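Local coordinates for capsular polysaccharide export system protein KpsC (Thermosulfurimonas dismutans, PDB 6MGD), which acts as a beta-(2,7) Kdo transferase, a glycosyltransferase that probably helps build the conserved glycolipid anchor of Gram-negative bacterial capsules, at residues G26-R31 with E35-K40; I44-W49 with V58-S63; I194-H199 with G214-F219. All coordinates share one frame; numbering follows the deposited sequence.

Contact 1. Residues G26-R31 with E35-K40; sequences GNLSSR and EDLCQK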
loop_
_atom_site.group_PDB
_atom_site.type_symbol
_atom_site.label_atom_id
_atom_site.label_comp_id
_atom_site.label_asym_id
_atom_site.label_seq_id
_atom_site.Cartn_x
_atom_site.Cartn_y
_atom_site.Cartn_z
ATOM N N GLY A 26 -14.980 11.596 -19.732
ATOM C CA GLY A 26 -15.189 10.482 -20.636
ATOM C C GLY A 26 -14.214 9.366 -20.354
ATOM O O GLY A 26 -13.189 9.559 -19.693
ATOM N N ASN A 27 -14.547 8.188 -20.869
ATOM C CA ASN A 27 -13.756 6.982 -20.654
ATOM C C ASN A 27 -13.111 6.578 -21.976
ATOM O O ASN A 27 -13.805 6.191 -22.922
ATOM C CB ASN A 27 -14.624 5.859 -20.090
ATOM C CG ASN A 27 -13.812 4.656 -19.664
ATOM O OD1 ASN A 27 -13.044 4.721 -18.703
ATOM N ND2 ASN A 27 -13.980 3.546 -20.371
ATOM N N LEU A 28 -11.786 6.674 -22.037
ATOM C CA LEU A 28 -11.030 6.284 -23.219
ATOM C C LEU A 28 -10.697 4.799 -23.130
ATOM O O LEU A 28 -10.216 4.327 -22.095
ATOM C CB LEU A 28 -9.755 7.121 -23.334
ATOM C CG LEU A 28 -9.955 8.623 -23.105
ATOM C CD1 LEU A 28 -8.628 9.365 -23.166
ATOM C CD2 LEU A 28 -10.942 9.202 -24.109
ATOM N N SER A 29 -10.957 4.068 -24.213
ATOM C CA SER A 29 -10.902 2.613 -24.195
ATOM C C SER A 29 -9.697 2.029 -24.920
ATOM O O SER A 29 -9.582 0.801 -25.000
ATOM C CB SER A 29 -12.187 2.031 -24.796
ATOM O OG SER A 29 -13.303 2.294 -23.963
ATOM N N SER A 30 -8.797 2.858 -25.442
ATOM C CA SER A 30 -7.634 2.342 -26.151
ATOM C C SER A 30 -6.565 3.422 -26.222
ATOM O O SER A 30 -6.840 4.609 -26.030
ATOM C CB SER A 30 -7.999 1.861 -27.560
ATOM O OG SER A 30 -8.537 2.918 -28.331
ATOM N N ARG A 31 -5.335 2.985 -26.504
ATOM C CA ARG A 31 -4.230 3.929 -26.636
ATOM C C ARG A 31 -4.431 4.871 -27.816
ATOM O O ARG A 31 -4.003 6.029 -27.761
ATOM C CB ARG A 31 -2.905 3.177 -26.775
ATOM C CG ARG A 31 -3.017 1.828 -27.469
ATOM C CD ARG A 31 -2.137 1.741 -28.710
ATOM N NE ARG A 31 -0.947 2.584 -28.622
ATOM C CZ ARG A 31 -0.725 3.642 -29.397
ATOM N NH1 ARG A 31 0.383 4.356 -29.250
ATOM N NH2 ARG A 31 -1.609 3.982 -30.326
ATOM N N GLU A 35 -4.298 9.039 -27.890
ATOM C CA GLU A 35 -3.484 9.846 -28.796
ATOM C C GLU A 35 -4.346 10.790 -29.628
ATOM O O GLU A 35 -3.965 11.943 -29.858
ATOM C CB GLU A 35 -2.647 8.944 -29.707
ATOM C CG GLU A 35 -1.783 7.909 -28.984
ATOM C CD GLU A 35 -0.491 8.477 -28.414
ATOM O OE1 GLU A 35 -0.507 9.591 -27.848
ATOM O OE2 GLU A 35 0.552 7.800 -28.532
ATOM N N ASP A 36 -5.509 10.320 -30.090
ATOM C CA ASP A 36 -6.382 11.171 -30.892
ATOM C C ASP A 36 -6.878 12.364 -30.089
ATOM O O ASP A 36 -6.887 13.497 -30.585
ATOM C CB ASP A 36 -7.567 10.363 -31.424
ATOM C CG ASP A 36 -7.142 9.220 -32.320
ATOM O OD1 ASP A 36 -6.111 9.352 -33.015
ATOM O OD2 ASP A 36 -7.841 8.185 -32.327
ATOM N N LEU A 37 -7.297 12.130 -28.843
ATOM C CA LEU A 37 -7.836 13.211 -28.027
ATOM C C LEU A 37 -6.759 14.210 -27.623
ATOM O O LEU A 37 -7.051 15.402 -27.470
ATOM C CB LEU A 37 -8.519 12.634 -26.787
ATOM C CG LEU A 37 -9.179 13.627 -25.829
ATOM C CD1 LEU A 37 -10.321 14.362 -26.519
ATOM C CD2 LEU A 37 -9.664 12.914 -24.574
ATOM N N CYS A 38 -5.517 13.751 -27.456
ATOM C CA CYS A 38 -4.457 14.626 -26.960
ATOM C C CYS A 38 -4.142 15.736 -27.956
ATOM O O CYS A 38 -4.191 16.924 -27.617
ATOM C CB CYS A 38 -3.205 13.806 -26.646
ATOM S SG CYS A 38 -1.896 14.760 -25.849
ATOM N N GLN A 39 -3.810 15.372 -29.197
ATOM C CA GLN A 39 -3.541 16.391 -30.205
ATOM C C GLN A 39 -4.788 17.182 -30.573
ATOM O O GLN A 39 -4.671 18.225 -31.225
ATOM C CB GLN A 39 -2.935 15.760 -31.461
ATOM C CG GLN A 39 -3.950 15.210 -32.454
ATOM C CD GLN A 39 -3.311 14.804 -33.773
ATOM O OE1 GLN A 39 -2.192 14.292 -33.803
ATOM N NE2 GLN A 39 -4.018 15.042 -34.873
ATOM N N LYS A 40 -5.970 16.716 -30.165
ATOM C CA LYS A 40 -7.207 17.444 -30.417
ATOM C C LYS A 40 -7.427 18.558 -29.402
ATOM O O LYS A 40 -8.073 19.562 -29.720
ATOM C CB LYS A 40 -8.388 16.471 -30.400
ATOM C CG LYS A 40 -9.685 17.025 -30.961
ATOM C CD LYS A 40 -10.803 16.005 -30.821
ATOM C CE LYS A 40 -10.405 14.667 -31.424
ATOM N NZ LYS A 40 -11.401 13.601 -31.126
#
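Leu28 and Leu37 meet inside a beta-alpha-beta crossover: Leu28 closes strand 24-28, an outermost strand of the mixed sheet, and Leu37 lies on helix 31-41, which leads on to strand 44-49. Both branch tips of Leu28 reach one methyl of its partner, with Leu28 CD1 and CD2 each 4.0 Å from Leu37 CD2. The two side chains cross at about a right angle, the methyl of Leu37 standing at the forked end of Leu28. Leu37 has CG anti to its backbone N (chi1 -178°), and Leu28 instead turns CG beside the backbone N. Tyr5 of the neighbouring strand 4-7 touches both leucines; Leu46 also touches Leu28, and Ile44 touches Leu37.

The second half of the contact is the first turn of the helix. Ser30 is the N-cap, its OG weakly bonded to Glu33 N, and Glu33 OE1 reaches back to Ser29 N. Glu35 N then donates to Arg31 O at 3.0 Å, a fairly straight bond of 157°. The same carbonyl oxygen has the side chain of Glu35 close by, with CG 3.2 Å from Arg31 O. Further out, the bent chain of Arg31 brings NH1 to 3.5 Å from Glu35 OE2. This is a long salt bridge: the guanidinium and carboxylate planes stand 66° apart, unlike the flat two-pronged pairing these groups can make. Both residues also touch a crystal neighbour, which may influence how they lie.

Strand 24-28, helix 31-41 and parallel strand 44-49 together make a beta-alpha-beta crossover that passes over strand 4-7, which lies between the two strands in the sheet, consistent with the Rossmann-like domains of GT-B enzymes.

Contact 2. Residues I44-W49 with V58-S63; sequences IRLLVW and VNFNKS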
loop_
_atom_site.group_PDB
_atom_site.type_symbol
_atom_site.label_atom_id
_atom_site.label_comp_id
_atom_site.label_asym_id
_atom_site.label_seq_id
_atom_site.Cartn_x
_atom_site.Cartn_y
_atom_site.Cartn_z
ATOM N N ILE A 44 -4.136 16.383 -22.262
ATOM C CA ILE A 44 -5.223 15.729 -21.546
ATOM C C ILE A 44 -4.703 15.199 -20.217
ATOM O O ILE A 44 -3.508 14.949 -20.039
ATOM C CB ILE A 44 -5.859 14.577 -22.357
ATOM C CG1 ILE A 44 -4.862 13.430 -22.530
ATOM C CG2 ILE A 44 -6.355 15.070 -23.712
ATOM C CD1 ILE A 44 -5.465 12.191 -23.143
ATOM N N ARG A 45 -5.628 15.030 -19.276
ATOM C CA ARG A 45 -5.358 14.392 -17.992
ATOM C C ARG A 45 -6.015 13.018 -18.013
ATOM O O ARG A 45 -7.246 12.914 -18.046
ATOM C CB ARG A 45 -5.885 15.232 -16.832
ATOM C CG ARG A 45 -5.138 16.531 -16.593
ATOM C CD ARG A 45 -5.823 17.346 -15.509
ATOM N NE ARG A 45 -4.933 18.334 -14.906
ATOM C CZ ARG A 45 -4.852 19.604 -15.287
ATOM N NH1 ARG A 45 -4.012 20.427 -14.674
ATOM N NH2 ARG A 45 -5.610 20.054 -16.281
ATOM N N LEU A 46 -5.199 11.970 -17.997
ATOM C CA LEU A 46 -5.688 10.600 -18.063
ATOM C C LEU A 46 -5.633 9.963 -16.679
ATOM O O LEU A 46 -4.614 10.057 -15.987
ATOM C CB LEU A 46 -4.867 9.777 -19.055
ATOM C CG LEU A 46 -5.408 8.385 -19.384
ATOM C CD1 LEU A 46 -6.767 8.492 -20.063
ATOM C CD2 LEU A 46 -4.424 7.612 -20.252
ATOM N N LEU A 47 -6.729 9.321 -16.282
ATOM C CA LEU A 47 -6.788 8.554 -15.045
ATOM C C LEU A 47 -6.618 7.079 -15.382
ATOM O O LEU A 47 -7.455 6.494 -16.079
ATOM C CB LEU A 47 -8.108 8.795 -14.310
ATOM C CG LEU A 47 -8.323 10.215 -13.784
ATOM C CD1 LEU A 47 -9.682 10.357 -13.110
ATOM C CD2 LEU A 47 -7.206 10.596 -12.827
ATOM N N VAL A 48 -5.531 6.485 -14.902
ATOM C CA VAL A 48 -5.249 5.074 -15.124
ATOM C C VAL A 48 -5.175 4.387 -13.768
ATOM O O VAL A 48 -4.879 5.015 -12.745
ATOM C CB VAL A 48 -3.947 4.864 -15.935
ATOM C CG1 VAL A 48 -2.722 4.981 -15.043
ATOM C CG2 VAL A 48 -3.967 3.525 -16.654
ATOM N N TRP A 49 -5.460 3.088 -13.761
ATOM C CA TRP A 49 -5.529 2.315 -12.530
ATOM C C TRP A 49 -4.275 1.465 -12.377
ATOM O O TRP A 49 -4.008 0.591 -13.209
ATOM C CB TRP A 49 -6.771 1.426 -12.505
ATOM C CG TRP A 49 -6.908 0.688 -11.214
ATOM C CD1 TRP A 49 -6.492 -0.581 -10.947
ATOM C CD2 TRP A 49 -7.481 1.188 -10.000
ATOM N NE1 TRP A 49 -6.781 -0.911 -9.645
ATOM C CE2 TRP A 49 -7.388 0.160 -9.042
ATOM C CE3 TRP A 49 -8.070 2.402 -9.633
ATOM C CZ2 TRP A 49 -7.862 0.308 -7.740
ATOM C CZ3 TRP A 49 -8.538 2.546 -8.341
ATOM C CH2 TRP A 49 -8.431 1.505 -7.410
ATOM N N VAL A 58 2.453 0.322 -22.828
ATOM C CA VAL A 58 2.014 1.486 -23.586
ATOM C C VAL A 58 2.579 2.738 -22.930
ATOM O O VAL A 58 2.526 2.889 -21.704
ATOM C CB VAL A 58 0.479 1.545 -23.663
ATOM C CG1 VAL A 58 0.027 2.843 -24.321
ATOM C CG2 VAL A 58 -0.056 0.344 -24.427
ATOM N N ASN A 59 3.134 3.629 -23.747
ATOM C CA ASN A 59 3.660 4.905 -23.290
ATOM C C ASN A 59 3.113 6.014 -24.178
ATOM O O ASN A 59 3.045 5.865 -25.403
ATOM C CB ASN A 59 5.196 4.921 -23.309
ATOM C CG ASN A 59 5.805 3.823 -22.454
ATOM O OD1 ASN A 59 5.240 3.427 -21.433
ATOM N ND2 ASN A 59 6.966 3.328 -22.867
ATOM N N PHE A 60 2.717 7.118 -23.550
ATOM C CA PHE A 60 2.198 8.290 -24.238
ATOM C C PHE A 60 3.208 9.428 -24.171
ATOM O O PHE A 60 4.121 9.430 -23.342
ATOM C CB PHE A 60 0.865 8.740 -23.632
ATOM C CG PHE A 60 -0.174 7.660 -23.586
ATOM C CD1 PHE A 60 -0.685 7.222 -22.375
ATOM C CD2 PHE A 60 -0.633 7.077 -24.755
ATOM C CE1 PHE A 60 -1.638 6.227 -22.330
ATOM C CE2 PHE A 60 -1.587 6.078 -24.716
ATOM C CZ PHE A 60 -2.091 5.653 -23.500
ATOM N N ASN A 61 3.027 10.407 -25.056
ATOM C CA ASN A 61 3.895 11.573 -25.058
ATOM C C ASN A 61 3.663 12.412 -23.800
ATOM O O ASN A 61 2.715 12.198 -23.040
ATOM C CB ASN A 61 3.663 12.411 -26.315
ATOM C CG ASN A 61 2.218 12.828 -26.474
ATOM O OD1 ASN A 61 1.766 13.783 -25.844
ATOM N ND2 ASN A 61 1.483 12.111 -27.314
ATOM N N LYS A 62 4.546 13.392 -23.589
ATOM C CA LYS A 62 4.530 14.165 -22.351
ATOM C C LYS A 62 3.286 15.034 -22.199
ATOM O O LYS A 62 3.020 15.511 -21.091
ATOM C CB LYS A 62 5.786 15.035 -22.253
ATOM C CG LYS A 62 6.181 15.374 -20.820
ATOM C CD LYS A 62 7.606 15.895 -20.720
ATOM C CE LYS A 62 7.651 17.413 -20.719
ATOM N NZ LYS A 62 9.013 17.913 -20.386
ATOM N N SER A 63 2.517 15.248 -23.268
ATOM C CA SER A 63 1.289 16.025 -23.162
ATOM C C SER A 63 0.135 15.231 -22.563
ATOM O O SER A 63 -0.894 15.827 -22.226
ATOM C CB SER A 63 0.885 16.569 -24.535
ATOM O OG SER A 63 1.822 17.524 -25.004
#
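Ile44 and Leu46 of strand 44-49 meet Ser63 and Phe60 of the loop that follows helix 52-56 and runs into strand 64-71, the neighbouring parallel strand. The contact therefore lies at the return of a beta-alpha-beta unit in the mixed sheet, an arrangement consistent with the Rossmann-like domains of GT-B enzymes.

Backbone hydrogen bonding joins one end of the contact. Ile44 N donates to Ser63 O at 3.3 Å with an N-H...O angle of 153°, a rather long bond at the very start of the strand. Backbone bonds of Ile44 and Leu46 to Glu65, and of Leu46 to Tyr67, carry the pairing onward, which makes Ser63 the place where the incoming loop first lines up with its partner strand.

The loop is shaped by a side-chain bond of its own. Asn61 OD1 accepts from Ser63 N, two residues on, at 3.1 Å, forming an Asx turn. The N-H...O angle of 136° leaves this bond noticeably bent. It turns the chain just before Ser63, whose carbonyl faces Ile44.

Apolar contact covers the sheet on the side where helix 31-41 packs. Val34 and Leu37 of that helix lie against Ile44, and Cys38 against Ser63. Two residues on from Ile44, Leu46 meets Phe60, which comes before Ser63 in the loop; both start from the backbone toward the opposite segment, and their side chains cross at about a right angle. Leu46 holds CG anti to the backbone N (chi1 -171°), which places CD2 beside the Phe60 ring. Just one of the two methyls meets the ring, at a single carbon and obliquely: Leu46 CD2 lies 3.7 Å from Phe60 CE1.

Contact 3. Residues I194-H199 with G214-F219; sequences IVYKPH and GELLKF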
loop_
_atom_site.group_PDB
_atom_site.type_symbol
_atom_site.label_atom_id
_atom_site.label_comp_id
_atom_site.label_asym_id
_atom_site.label_seq_id
_atom_site.Cartn_x
_atom_site.Cartn_y
_atom_site.Cartn_z
ATOM N N ILE A 194 8.084 -19.928 13.063
ATOM C CA ILE A 194 7.503 -19.250 11.911
ATOM C C ILE A 194 6.074 -19.740 11.738
ATOM O O ILE A 194 5.833 -20.947 11.610
ATOM C CB ILE A 194 8.330 -19.495 10.638
ATOM C CG1 ILE A 194 9.775 -19.040 10.851
ATOM C CG2 ILE A 194 7.703 -18.771 9.456
ATOM C CD1 ILE A 194 10.671 -19.269 9.657
ATOM N N VAL A 195 5.128 -18.807 11.741
ATOM C CA VAL A 195 3.724 -19.096 11.483
ATOM C C VAL A 195 3.326 -18.355 10.213
ATOM O O VAL A 195 3.492 -17.132 10.123
ATOM C CB VAL A 195 2.827 -18.703 12.669
ATOM C CG1 VAL A 195 3.245 -17.358 13.240
ATOM C CG2 VAL A 195 1.373 -18.668 12.243
ATOM N N TYR A 196 2.820 -19.095 9.231
ATOM C CA TYR A 196 2.452 -18.534 7.938
ATOM C C TYR A 196 0.955 -18.263 7.913
ATOM O O TYR A 196 0.147 -19.188 8.053
ATOM C CB TYR A 196 2.842 -19.476 6.800
ATOM C CG TYR A 196 2.398 -19.003 5.433
ATOM C CD1 TYR A 196 2.936 -17.854 4.866
ATOM C CD2 TYR A 196 1.453 -19.712 4.704
ATOM C CE1 TYR A 196 2.540 -17.421 3.615
ATOM C CE2 TYR A 196 1.051 -19.287 3.451
ATOM C CZ TYR A 196 1.598 -18.140 2.913
ATOM O OH TYR A 196 1.201 -17.711 1.667
ATOM N N LYS A 197 0.591 -16.993 7.740
ATOM C CA LYS A 197 -0.801 -16.602 7.588
ATOM C C LYS A 197 -1.091 -16.425 6.106
ATOM O O LYS A 197 -0.739 -15.383 5.531
ATOM C CB LYS A 197 -1.090 -15.310 8.352
ATOM C CG LYS A 197 -2.535 -14.866 8.262
ATOM C CD LYS A 197 -2.636 -13.365 8.074
ATOM C CE LYS A 197 -4.084 -12.912 8.119
ATOM N NZ LYS A 197 -4.742 -13.333 9.386
ATOM N N PRO A 198 -1.714 -17.395 5.444
ATOM C CA PRO A 198 -1.968 -17.255 4.008
ATOM C C PRO A 198 -2.996 -16.169 3.734
ATOM O O PRO A 198 -3.864 -15.879 4.560
ATOM C CB PRO A 198 -2.495 -18.635 3.607
ATOM C CG PRO A 198 -3.117 -19.164 4.857
ATOM C CD PRO A 198 -2.272 -18.643 5.989
ATOM N N HIS A 199 -2.877 -15.563 2.559
ATOM C CA HIS A 199 -3.815 -14.520 2.176
ATOM C C HIS A 199 -5.218 -15.112 2.054
ATOM O O HIS A 199 -5.376 -16.243 1.577
ATOM C CB HIS A 199 -3.393 -13.878 0.854
ATOM C CG HIS A 199 -4.152 -12.631 0.519
ATOM N ND1 HIS A 199 -5.353 -12.651 -0.156
ATOM C CD2 HIS A 199 -3.885 -11.329 0.775
ATOM C CE1 HIS A 199 -5.792 -11.414 -0.306
ATOM N NE2 HIS A 199 -4.919 -10.593 0.250
ATOM N N GLY A 214 1.543 -28.695 2.134
ATOM C CA GLY A 214 2.529 -29.643 2.625
ATOM C C GLY A 214 3.951 -29.146 2.455
ATOM O O GLY A 214 4.795 -29.334 3.336
ATOM N N GLU A 215 4.239 -28.507 1.319
ATOM C CA GLU A 215 5.558 -27.932 1.090
ATOM C C GLU A 215 5.754 -26.615 1.827
ATOM O O GLU A 215 6.899 -26.181 2.001
ATOM C CB GLU A 215 5.791 -27.735 -0.409
ATOM C CG GLU A 215 4.750 -26.863 -1.094
ATOM C CD GLU A 215 4.823 -26.955 -2.606
ATOM O OE1 GLU A 215 3.763 -27.119 -3.246
ATOM O OE2 GLU A 215 5.942 -26.873 -3.154
ATOM N N LEU A 216 4.668 -25.971 2.262
ATOM C CA LEU A 216 4.800 -24.781 3.096
ATOM C C LEU A 216 5.326 -25.138 4.480
ATOM O O LEU A 216 6.180 -24.432 5.028
ATOM C CB LEU A 216 3.455 -24.062 3.204
ATOM C CG LEU A 216 2.826 -23.521 1.920
ATOM C CD1 LEU A 216 1.440 -22.969 2.209
ATOM C CD2 LEU A 216 3.709 -22.452 1.298
ATOM N N LEU A 217 4.832 -26.238 5.054
ATOM C CA LEU A 217 5.237 -26.673 6.386
ATOM C C LEU A 217 6.694 -27.110 6.461
ATOM O O LEU A 217 7.226 -27.227 7.569
ATOM C CB LEU A 217 4.333 -27.813 6.859
ATOM C CG LEU A 217 2.915 -27.425 7.280
ATOM C CD1 LEU A 217 2.085 -28.664 7.579
ATOM C CD2 LEU A 217 2.952 -26.499 8.489
ATOM N N LYS A 218 7.352 -27.353 5.326
ATOM C CA LYS A 218 8.774 -27.673 5.355
ATOM C C LYS A 218 9.641 -26.460 5.666
ATOM O O LYS A 218 10.861 -26.608 5.799
ATOM C CB LYS A 218 9.203 -28.302 4.026
ATOM C CG LYS A 218 8.523 -29.636 3.745
ATOM C CD LYS A 218 9.256 -30.452 2.692
ATOM C CE LYS A 218 9.099 -29.855 1.305
ATOM N NZ LYS A 218 9.678 -30.752 0.265
ATOM N N PHE A 219 9.044 -25.274 5.784
ATOM C CA PHE A 219 9.765 -24.067 6.168
ATOM C C PHE A 219 9.056 -23.239 7.230
ATOM O O PHE A 219 9.715 -22.424 7.885
ATOM C CB PHE A 219 10.027 -23.186 4.938
ATOM C CG PHE A 219 10.534 -23.954 3.755
ATOM C CD1 PHE A 219 11.859 -24.351 3.685
ATOM C CD2 PHE A 219 9.681 -24.296 2.719
ATOM C CE1 PHE A 219 12.327 -25.068 2.600
ATOM C CE2 PHE A 219 10.142 -25.013 1.630
ATOM C CZ PHE A 219 11.467 -25.400 1.572
#
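The Tyr196 ring meets Leu216 CD1 obliquely, nearest to CE2 and CD2, and one of its faces carries Pro198 N, 3.9 Å above the plane and offset toward the rim. The other flat group, the Phe219 ring, leads away from strand 193-197 and has Lys218 CB on one face, also displaced to the rim. Tyr196 belongs to the parallel, Rossmann-like sheet consistent with a GT-B enzyme, and Phe219 to the connection leading from its strand to the outermost strand 222-223, which lies next to strand 193-197.

Leu216 CD1 is 3.9 Å from Tyr196 CE2. Tyr196 has CG anti to its backbone N (chi1 176°), whereas Leu216 sets CG beside its own N; the two side chains cross at a slant. Ile223 of the edge strand also packs against Leu216, and Asn178 of helix 178-188 against Tyr196.

Phe219 N bonds back to Leu216 O at 3.1 Å, bending the loop into a tight turn before it enters the sheet. With its ring leading away, Phe219 meets Ile194 through its carbonyl oxygen. That oxygen accepts a hydrogen bond from Arg186 NE of helix 178-188, while the end methyl of the isoleucine lies alongside, Ile194 CD1 standing 3.7 Å from Phe219 O.

Contacts 1 and 2 follow each other along the chain and reach the same mixed sheet, their centres 9 Å apart. They touch at several points: Leu28 CD1 lies 3.7 Å from Leu46 CD1, and Cys38 SG lies 3.6 Å from Ser63 CB. Leu46 uses CD1 against Leu28 and CD2 against Phe60. Contact 3 belongs to the second, all-parallel sheet across the centre of the chain, its centre about 47 Å from that of contact 1 and 41 Å from that of contact 2. The two sheets probably mark the two Rossmann-like domains of a GT-B enzyme, whose active site lies in the cleft between them; none of the three contacts is known to form part of it.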